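Local coordinates for D-2-hydroxyacid dehydrogensase protein (Ketogulonicigenium vulgare, PDB 4LSW) that probably catalyses the NAD(P)-dependent interconversion of D-2-hydroxyacids and 2-oxoacids, as other members of the D-2-hydroxyacid dehydrogenase family do, at residues S236-E240 against E241-A245. Numbering follows the deposited sequence.
Sequences SNIDE and EALIA
Asp239 caps the start of helix 240-249, its carboxylate reaching forward over the first turn so that OD1 accepts from Ala242 N at 3.0 Å. This N-cap bond is nearly straight at the hydrogen (167°), yet the donor stands above the carboxylate plane, 68° out of it. CG of Asp239 lies anti to its own backbone N (chi1 -176°), beside the carbonyl carbon, which swings OD1 over the opening turn. Ala242 CB rests against the same carboxylate, 3.5 Å from Asp239 CG. A negative group here probably interacts favourably with the helix dipole.

Backbone bonds carry the turn onward. Leu243 N donates to Asp239 O at 2.9 Å, and Ile244 N to Glu240 O at 2.8 Å. CG1 of Ile244, beside its own backbone N and anti to its carbonyl carbon, passes 3.2 Å from Glu240 O, the oxygen that N-H already grips.

The apolar contact is a single touch, Ile238 CG2 to Leu243 CD2 at 3.9 Å, the two side chains meeting at a slant. It joins the residue just before the cap to the inward-facing side of the first turn.

The acidic ends of Glu240 and Glu241 look elsewhere: Glu240 OE2 accepts from Glu261 N, and Glu241 OE2 forms a salt bridge with Arg269.

This N-terminal cap follows strand 228-231 of the parallel, Rossmann-type sheet and begins the helix that leads to the adjacent strand 254-257, a beta-alpha-beta crossover. Ile238 and Leu243 both lie on Leu229 of strand 228-231, Ala242 and Leu243 touch Ile220 of helix 217-223, and Leu243 and Ile244 meet Phe270 of helix 269-272.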
loop_
_atom_site.group_PDB
_atom_site.type_symbol
_atom_site.label_atom_id
_atom_site.label_comp_id
_atom_site.label_asym_id
_atom_site.label_seq_id
_atom_site.Cartn_x
_atom_site.Cartn_y
_atom_site.Cartn_z
ATOM N N SER A 236 -9.772 0.048 -3.926
ATOM C CA SER A 236 -10.951 -0.754 -4.283
ATOM C C SER A 236 -11.869 -1.081 -3.104
ATOM O O SER A 236 -13.034 -1.448 -3.290
ATOM C CB SER A 236 -10.538 -2.050 -4.991
ATOM O OG SER A 236 -9.709 -2.854 -4.169
ATOM N N ASN A 237 -11.352 -0.948 -1.891
ATOM C CA ASN A 237 -12.142 -1.287 -0.717
ATOM C C ASN A 237 -12.991 -0.147 -0.179
ATOM O O ASN A 237 -13.714 -0.317 0.807
ATOM C CB ASN A 237 -11.255 -1.860 0.376
ATOM C CG ASN A 237 -10.941 -3.319 0.147
ATOM O OD1 ASN A 237 -11.744 -4.052 -0.441
ATOM N ND2 ASN A 237 -9.780 -3.752 0.603
ATOM N N ILE A 238 -12.919 1.005 -0.839
ATOM C CA ILE A 238 -13.799 2.125 -0.513
ATOM C C ILE A 238 -14.630 2.547 -1.726
ATOM O O ILE A 238 -14.111 2.687 -2.837
ATOM C CB ILE A 238 -13.011 3.318 0.040
ATOM C CG1 ILE A 238 -12.250 2.889 1.299
ATOM C CG2 ILE A 238 -13.936 4.486 0.357
ATOM C CD1 ILE A 238 -11.443 3.995 1.930
ATOM N N ASP A 239 -15.929 2.728 -1.499
ATOM C CA ASP A 239 -16.821 3.271 -2.516
ATOM C C ASP A 239 -16.577 4.782 -2.583
ATOM O O ASP A 239 -17.070 5.539 -1.741
ATOM C CB ASP A 239 -18.277 2.967 -2.139
ATOM C CG ASP A 239 -19.282 3.424 -3.194
ATOM O OD1 ASP A 239 -18.985 4.342 -3.978
ATOM O OD2 ASP A 239 -20.394 2.854 -3.211
ATOM N N GLU A 240 -15.811 5.225 -3.575
ATOM C CA GLU A 240 -15.460 6.644 -3.687
ATOM C C GLU A 240 -16.644 7.565 -3.975
ATOM O O GLU A 240 -16.671 8.701 -3.511
ATOM C CB GLU A 240 -14.343 6.875 -4.717
ATOM C CG GLU A 240 -12.995 6.288 -4.302
ATOM C CD GLU A 240 -11.834 6.798 -5.139
ATOM O OE1 GLU A 240 -12.047 7.610 -6.068
ATOM O OE2 GLU A 240 -10.694 6.384 -4.854
ATOM N N GLU A 241 -17.618 7.082 -4.744
ATOM C CA GLU A 241 -18.828 7.867 -4.977
ATOM C C GLU A 241 -19.609 8.087 -3.688
ATOM O O GLU A 241 -20.077 9.195 -3.414
ATOM C CB GLU A 241 -19.719 7.179 -6.013
ATOM C CG GLU A 241 -19.179 7.240 -7.440
ATOM C CD GLU A 241 -19.134 8.651 -8.019
ATOM O OE1 GLU A 241 -19.812 9.558 -7.496
ATOM O OE2 GLU A 241 -18.408 8.845 -9.011
ATOM N N ALA A 242 -19.718 7.033 -2.880
ATOM C CA ALA A 242 -20.374 7.147 -1.583
ATOM C C ALA A 242 -19.566 8.051 -0.654
ATOM O O ALA A 242 -20.145 8.806 0.128
ATOM C CB ALA A 242 -20.557 5.794 -0.955
ATOM N N LEU A 243 -18.238 7.958 -0.743
ATOM C CA LEU A 243 -17.359 8.737 0.122
ATOM C C LEU A 243 -17.460 10.223 -0.211
ATOM O O LEU A 243 -17.627 11.067 0.674
ATOM C CB LEU A 243 -15.914 8.248 -0.019
ATOM C CG LEU A 243 -14.841 9.018 0.765
ATOM C CD1 LEU A 243 -15.209 9.062 2.230
ATOM C CD2 LEU A 243 -13.489 8.363 0.577
ATOM N N ILE A 244 -17.409 10.543 -1.503
ATOM C CA ILE A 244 -17.490 11.929 -1.927
ATOM C C ILE A 244 -18.834 12.562 -1.557
ATOM O O ILE A 244 -18.880 13.666 -1.026
ATOM C CB ILE A 244 -17.204 12.050 -3.435
ATOM C CG1 ILE A 244 -15.725 11.735 -3.687
ATOM C CG2 ILE A 244 -17.516 13.445 -3.927
ATOM C CD1 ILE A 244 -15.381 11.475 -5.138
ATOM N N ALA A 245 -19.929 11.846 -1.812
ATOM C CA ALA A 245 -21.247 12.361 -1.470
ATOM C C ALA A 245 -21.398 12.602 0.031
ATOM O O ALA A 245 -21.982 13.597 0.455
ATOM C CB ALA A 245 -22.327 11.418 -1.965
#